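Local coordinates for glycolipid-binding domain-containing protein (Pseudomonas aeruginosa, PDB 2H1T), which is of unproven function but, as a member of the DUF1089 family with a possible part in glycolipid metabolism, may bind glycolipids, at the interface of chains A and B. Numbering follows the deposited sequence. Chains: chain A/B, Hypothetical protein.

Contact 1: the interface of chains A and B. Residues chain A 8, 10; chain B 26, 173, 177-178, 187.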
# COMPACT_ATOMS: atom_id res chain seq x y z
N TYR A 8 16.10 -7.87 1.03
CA TYR A 8 15.67 -8.40 -0.26
C TYR A 8 14.33 -7.77 -0.57
O TYR A 8 13.45 -7.72 0.29
CB TYR A 8 15.45 -9.92 -0.24
CG TYR A 8 16.68 -10.70 0.03
CD1 TYR A 8 17.14 -10.84 1.32
CD2 TYR A 8 17.41 -11.24 -1.00
CE1 TYR A 8 18.25 -11.53 1.59
CE2 TYR A 8 18.59 -11.93 -0.77
CZ TYR A 8 19.00 -12.11 0.54
OH TYR A 8 20.17 -12.79 0.82
N TRP A 10 11.23 -7.58 -3.62
CA TRP A 10 10.63 -8.15 -4.83
C TRP A 10 9.50 -7.28 -5.31
O TRP A 10 8.67 -6.80 -4.52
CB TRP A 10 10.11 -9.56 -4.61
CG TRP A 10 11.12 -10.60 -4.29
CD1 TRP A 10 11.85 -11.36 -5.17
CD2 TRP A 10 11.44 -11.08 -3.01
NE1 TRP A 10 12.66 -12.25 -4.48
CE2 TRP A 10 12.41 -12.09 -3.14
CE3 TRP A 10 11.03 -10.70 -1.73
CZ2 TRP A 10 12.96 -12.75 -2.04
CZ3 TRP A 10 11.58 -11.36 -0.63
CH2 TRP A 10 12.52 -12.37 -0.80
N LEU B 26 16.34 -10.37 6.19
CA LEU B 26 16.62 -11.75 6.43
C LEU B 26 17.78 -11.91 7.40
O LEU B 26 18.83 -11.27 7.24
CB LEU B 26 17.02 -12.44 5.11
CG LEU B 26 17.36 -13.94 5.21
CD1 LEU B 26 16.14 -14.73 5.65
CD2 LEU B 26 17.83 -14.47 3.85
N ASP B 173 19.20 -17.73 -6.11
CA ASP B 173 20.60 -17.40 -5.80
C ASP B 173 21.21 -18.52 -4.96
O ASP B 173 20.58 -19.56 -4.68
CB ASP B 173 20.73 -16.01 -5.10
CG ASP B 173 20.13 -15.95 -3.69
OD1 ASP B 173 19.97 -17.00 -3.01
OD2 ASP B 173 19.81 -14.81 -3.29
N LEU B 177 17.20 -18.08 -2.39
CA LEU B 177 16.28 -16.96 -2.50
C LEU B 177 16.00 -16.69 -3.96
O LEU B 177 16.90 -16.60 -4.78
CB LEU B 177 16.79 -15.72 -1.77
CG LEU B 177 16.40 -15.89 -0.28
CD1 LEU B 177 17.48 -16.62 0.43
CD2 LEU B 177 15.96 -14.66 0.44
N VAL B 178 14.72 -16.52 -4.23
CA VAL B 178 14.16 -16.30 -5.57
C VAL B 178 14.64 -14.98 -6.22
O VAL B 178 14.57 -13.88 -5.62
CB VAL B 178 12.63 -16.37 -5.57
CG1 VAL B 178 12.09 -15.75 -6.86
CG2 VAL B 178 12.13 -17.81 -5.37
N ARG B 187 13.15 -9.94 -8.36
CA ARG B 187 14.03 -9.27 -7.42
C ARG B 187 14.49 -7.92 -7.94
O ARG B 187 14.95 -7.81 -9.07
CB ARG B 187 15.26 -10.14 -7.16
CG ARG B 187 16.17 -9.60 -6.04
CD ARG B 187 15.82 -10.17 -4.69
NE ARG B 187 16.13 -11.60 -4.62
CZ ARG B 187 17.36 -12.14 -4.53
NH1 ARG B 187 18.43 -11.40 -4.40
NH2 ARG B 187 17.51 -13.46 -4.52
O HOH W 1 21.10 -14.21 -1.01
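An intermolecular antiparallel sheet forms this contact: strand 6-12 of chain A lies beside strand 185-187 of chain B, with A:Trp10 bridged to B:Arg187, and two aromatic side chains of the visiting strand enter the partner. The indole N-H of A:Trp10 gives a nearly straight bond (174° at the hydrogen) to the backbone oxygen of B:Val178, NE1 to O 2.7 Å, with the acceptor lying in the ring plane. B:Arg187 NE bonds the same oxygen at 2.9 Å, from the opposite face of the carbonyl plane, so donors of both chains grip one acceptor.

The guanidinium stands almost perpendicular to both rings. Its one face meets the CD2 edge of A:Tyr8, with CD2 3.6 Å from B:Arg187 CZ, while B:Arg187 CD sits above the rim of the indole. Bends at chi2 (92°) and chi3 bring the arginine between the two aromatics, and NH2 makes a salt bridge with B:Asp173 OD2 at 2.9 Å, which should restrain the rotation of the guanidinium. Methyl CD2 of B:Leu177 lies 3.8 Å from the centroid of the A:Tyr8 ring, over its face, and B:Leu26 CD2 touches A:Tyr8 CE1. At the tip, a water joins the phenol OH to B:Asp173 OD2. Together these contacts anchor the beginning of one chain in the body of the other, and so help to hold the pair of chains together in the crystal.

Contact 2: the interface of chains A and B. Residues chain A 24-26, 173, 177; chain B 6, 8, 10.
B:Tyr8 lays one face of its ring against A:Leu177, with A:Leu26 beside it on the same side, in a sheet that continues from one chain of this putative glycolipid-binding family into the other. A:Leu177 crosses the tyrosine at about a right angle and sets its branching carbon over the ring, offset toward the rim, with CG 3.7 Å from B:Tyr8 CE2. A:Leu26 approaches obliquely at the CE1 rim, with its CD2 methyl 3.8 Å from B:Tyr8 CE1; its CG is anti to the backbone N (chi1 179°), from where the CD2 branch reaches the ring. The hydroxyl at the tip reaches A:Asp173 OD2 through a water, 2.6 Å from B:Tyr8 OH, while OD1 of the same carboxylate accepts the backbone N-H of A:Leu177 from above its plane. That bond ties the loop carrying the leucine to the acid linked to the phenol. Farther along the strand, A:Leu24 and B:Trp10 meet obliquely, A:Leu24 CD1 lying in the indole plane at its edge, 4.0 Å from B:Trp10 CZ3. Beneath these side chains, strands 21-26 of chain A and 6-12 of chain B run antiparallel, with paired backbone bonds between A:Leu24 and B:Tyr8 and between A:Leu26 and B:Arg6, including A:Leu26 N to B:Arg6 O at 2.8 Å.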
# COMPACT_ATOMS: atom_id res chain seq x y z
N LEU A 24 -8.36 9.30 7.32
CA LEU A 24 -7.95 10.58 7.87
C LEU A 24 -8.59 10.85 9.24
O LEU A 24 -9.76 10.52 9.48
CB LEU A 24 -8.32 11.68 6.87
CG LEU A 24 -8.06 13.14 7.20
CD1 LEU A 24 -7.87 13.90 5.88
CD2 LEU A 24 -9.22 13.73 8.01
N ARG A 25 -7.80 11.48 10.12
CA ARG A 25 -8.32 11.97 11.41
C ARG A 25 -8.34 13.50 11.39
O ARG A 25 -7.35 14.13 11.06
CB ARG A 25 -7.44 11.51 12.58
CG ARG A 25 -8.12 11.70 13.93
CD ARG A 25 -7.27 11.19 15.09
NE ARG A 25 -6.00 11.91 15.17
CZ ARG A 25 -4.82 11.46 14.78
NH1 ARG A 25 -4.69 10.22 14.28
NH2 ARG A 25 -3.75 12.24 14.90
N LEU A 26 -9.47 14.07 11.78
CA LEU A 26 -9.66 15.49 11.68
C LEU A 26 -9.84 16.08 13.06
O LEU A 26 -10.71 15.66 13.82
CB LEU A 26 -10.88 15.83 10.81
CG LEU A 26 -11.17 17.33 10.65
CD1 LEU A 26 -9.99 18.03 9.94
CD2 LEU A 26 -12.46 17.54 9.88
N ASP A 173 -20.68 17.45 2.76
CA ASP A 173 -21.52 17.50 3.96
C ASP A 173 -21.48 18.88 4.53
O ASP A 173 -20.85 19.79 3.99
CB ASP A 173 -21.10 16.42 4.97
CG ASP A 173 -19.73 16.63 5.57
OD1 ASP A 173 -19.18 17.76 5.52
OD2 ASP A 173 -19.19 15.63 6.10
N LEU A 177 -16.81 18.50 3.98
CA LEU A 177 -16.12 17.28 3.63
C LEU A 177 -16.83 16.57 2.48
O LEU A 177 -18.04 16.37 2.51
CB LEU A 177 -15.93 16.35 4.83
CG LEU A 177 -14.99 16.70 5.98
CD1 LEU A 177 -13.51 16.74 5.49
CD2 LEU A 177 -15.36 17.95 6.73
N ARG B 6 -12.84 13.34 14.51
CA ARG B 6 -13.68 12.70 13.54
C ARG B 6 -12.80 11.94 12.54
O ARG B 6 -11.75 12.41 12.09
CB ARG B 6 -14.53 13.76 12.82
CG ARG B 6 -15.57 14.44 13.71
CD ARG B 6 -16.99 13.99 13.37
N TYR B 8 -12.51 9.99 8.82
CA TYR B 8 -13.03 10.05 7.45
C TYR B 8 -12.24 9.08 6.60
O TYR B 8 -11.00 9.00 6.70
CB TYR B 8 -12.98 11.50 6.90
CG TYR B 8 -13.84 12.50 7.64
CD1 TYR B 8 -13.36 13.19 8.76
CD2 TYR B 8 -15.15 12.75 7.24
CE1 TYR B 8 -14.13 14.10 9.42
CE2 TYR B 8 -15.95 13.68 7.94
CZ TYR B 8 -15.43 14.36 9.02
OH TYR B 8 -16.21 15.27 9.73
N TRP B 10 -12.00 7.51 2.60
CA TRP B 10 -12.40 7.55 1.19
C TRP B 10 -11.74 6.42 0.42
O TRP B 10 -10.54 6.14 0.57
CB TRP B 10 -12.02 8.87 0.51
CG TRP B 10 -12.68 10.14 1.08
CD1 TRP B 10 -13.86 10.67 0.70
CD2 TRP B 10 -12.11 11.06 2.04
NE1 TRP B 10 -14.09 11.83 1.37
CE2 TRP B 10 -13.05 12.10 2.22
CE3 TRP B 10 -10.93 11.07 2.82
CZ2 TRP B 10 -12.83 13.19 3.12
CZ3 TRP B 10 -10.69 12.16 3.69
CH2 TRP B 10 -11.68 13.19 3.84
O HOH W 2 -18.54 16.03 8.75

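Contact 3: the interface of chains A and B. Residues chain A 21-24, 186, 188; chain B 8-10.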
# COMPACT_ATOMS: atom_id res chain seq x y z
N TRP A 21 -6.91 4.29 -1.03
CA TRP A 21 -7.68 4.17 0.18
C TRP A 21 -7.00 5.13 1.14
O TRP A 21 -5.75 5.07 1.34
CB TRP A 21 -7.64 2.74 0.72
CG TRP A 21 -7.96 2.68 2.16
CD1 TRP A 21 -9.16 2.40 2.72
CD2 TRP A 21 -7.08 3.01 3.24
NE1 TRP A 21 -9.08 2.49 4.09
CE2 TRP A 21 -7.81 2.84 4.43
CE3 TRP A 21 -5.73 3.45 3.31
CZ2 TRP A 21 -7.24 3.09 5.70
CZ3 TRP A 21 -5.17 3.72 4.55
CH2 TRP A 21 -5.91 3.52 5.73
N GLU A 22 -7.79 6.03 1.71
CA GLU A 22 -7.26 7.04 2.59
C GLU A 22 -8.10 7.04 3.87
O GLU A 22 -9.34 7.08 3.83
CB GLU A 22 -7.30 8.44 1.91
CG GLU A 22 -6.90 9.56 2.84
CD GLU A 22 -6.80 10.92 2.21
OE1 GLU A 22 -7.36 11.12 1.15
OE2 GLU A 22 -6.14 11.80 2.80
N ALA A 23 -7.39 6.99 5.00
CA ALA A 23 -7.99 7.13 6.34
C ALA A 23 -7.45 8.38 7.02
O ALA A 23 -6.23 8.53 7.26
CB ALA A 23 -7.71 5.91 7.17
N LEU A 24 -8.36 9.30 7.32
CA LEU A 24 -7.95 10.58 7.87
C LEU A 24 -8.59 10.85 9.24
O LEU A 24 -9.76 10.52 9.48
CB LEU A 24 -8.32 11.68 6.87
CG LEU A 24 -8.06 13.14 7.20
CD1 LEU A 24 -7.87 13.90 5.88
CD2 LEU A 24 -9.22 13.73 8.01
N GLN A 186 -15.19 7.92 -3.27
CA GLN A 186 -16.37 7.74 -2.44
C GLN A 186 -16.01 7.69 -0.95
O GLN A 186 -15.17 6.90 -0.50
CB GLN A 186 -17.08 6.45 -2.82
CG GLN A 186 -18.45 6.28 -2.23
CD GLN A 186 -19.03 4.92 -2.57
OE1 GLN A 186 -18.35 4.05 -3.15
NE2 GLN A 186 -20.30 4.72 -2.22
N LEU A 188 -16.43 6.30 2.57
CA LEU A 188 -16.85 5.03 3.14
C LEU A 188 -17.39 5.21 4.54
O LEU A 188 -17.42 6.31 5.12
CB LEU A 188 -15.71 4.01 3.12
CG LEU A 188 -15.30 3.48 1.75
CD1 LEU A 188 -14.32 2.33 1.93
CD2 LEU A 188 -16.49 3.06 0.86
OXT LEU A 188 -17.91 4.23 5.09
N TYR B 8 -12.51 9.99 8.82
CA TYR B 8 -13.03 10.05 7.45
C TYR B 8 -12.24 9.08 6.60
O TYR B 8 -11.00 9.00 6.70
CB TYR B 8 -12.98 11.50 6.90
CG TYR B 8 -13.84 12.50 7.64
CD1 TYR B 8 -13.36 13.19 8.76
CD2 TYR B 8 -15.15 12.75 7.24
CE1 TYR B 8 -14.13 14.10 9.42
CE2 TYR B 8 -15.95 13.68 7.94
CZ TYR B 8 -15.43 14.36 9.02
OH TYR B 8 -16.21 15.27 9.73
N THR B 9 -12.95 8.23 5.86
CA THR B 9 -12.29 7.25 4.97
C THR B 9 -12.87 7.40 3.59
O THR B 9 -14.10 7.46 3.44
CB THR B 9 -12.48 5.77 5.46
OG1 THR B 9 -11.91 5.60 6.75
CG2 THR B 9 -11.80 4.80 4.56
N TRP B 10 -12.00 7.51 2.60
CA TRP B 10 -12.40 7.55 1.19
C TRP B 10 -11.74 6.42 0.42
O TRP B 10 -10.54 6.14 0.57
CB TRP B 10 -12.02 8.87 0.51
CG TRP B 10 -12.68 10.14 1.08
CD1 TRP B 10 -13.86 10.67 0.70
CD2 TRP B 10 -12.11 11.06 2.04
NE1 TRP B 10 -14.09 11.83 1.37
CE2 TRP B 10 -13.05 12.10 2.22
CE3 TRP B 10 -10.93 11.07 2.82
CZ2 TRP B 10 -12.83 13.19 3.12
CZ3 TRP B 10 -10.69 12.16 3.69
CH2 TRP B 10 -11.68 13.19 3.84
O HOH W 3 -15.76 7.99 6.47
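The backbone oxygen of B:Thr9 takes the N-H of A:Leu188, the last residue of chain A, in a bond of 2.7 Å from N to O that is nearly straight at the hydrogen (171°), although the donor is tilted from the carbonyl plane. The N-H of B:Thr9 is served by a water, 2.9 Å from N, which also reaches O of the A:Leu188 terminal carboxylate at 2.7 Å. Chain A's C-terminus therefore holds this residue both directly and through solvent.

Along its other edge the strand pairs antiparallel with strand 21-26: A:Glu22 and B:Trp10 exchange two backbone bonds, including B:Trp10 N to A:Glu22 O at 3.0 Å, and the pairing runs on through A:Ala23 to A:Leu24. B:Thr9 directs its methyl toward A:Trp21; CG2 is anti to the backbone N and lies 3.6 Å from NE1 of the indole, the two side chains meeting at a slant. On the B:Trp10 side, the extended chain of A:Glu22 runs beside the indole, pointing the same way, and brings carboxylate oxygen OE1 to 3.9 Å from CE3, with the carboxylate plane turned 54° from the ring. B:Trp10 CD1 lies 4.0 Å from the backbone carbon C of A:Gln186. With partners along both edges, the N-terminal strand of chain B is inserted between strand 21-26 and the C-terminal segment of chain A, a reciprocal arrangement that joins the two copies in the deposited dimer.

Contacts 2 and 3 are neighbouring patches of one strand junction: the centres of their C-alpha atoms are about 7 Å apart, and they share A:Leu24, B:Tyr8 and B:Trp10. Measured likewise between C-alpha centres, contact 1 is about 39 Å from contact 2 and about 34 Å from contact 3; in contact 1 the chains change roles, and strand 6-12 of chain A enters chain B. Two-fold symmetry thus places the same strand insertion at two distant points, each chain both lending and receiving its N-terminal strand. Such reciprocity suggests a strand-exchanged dimer, though the structure alone does not show that it forms in solution.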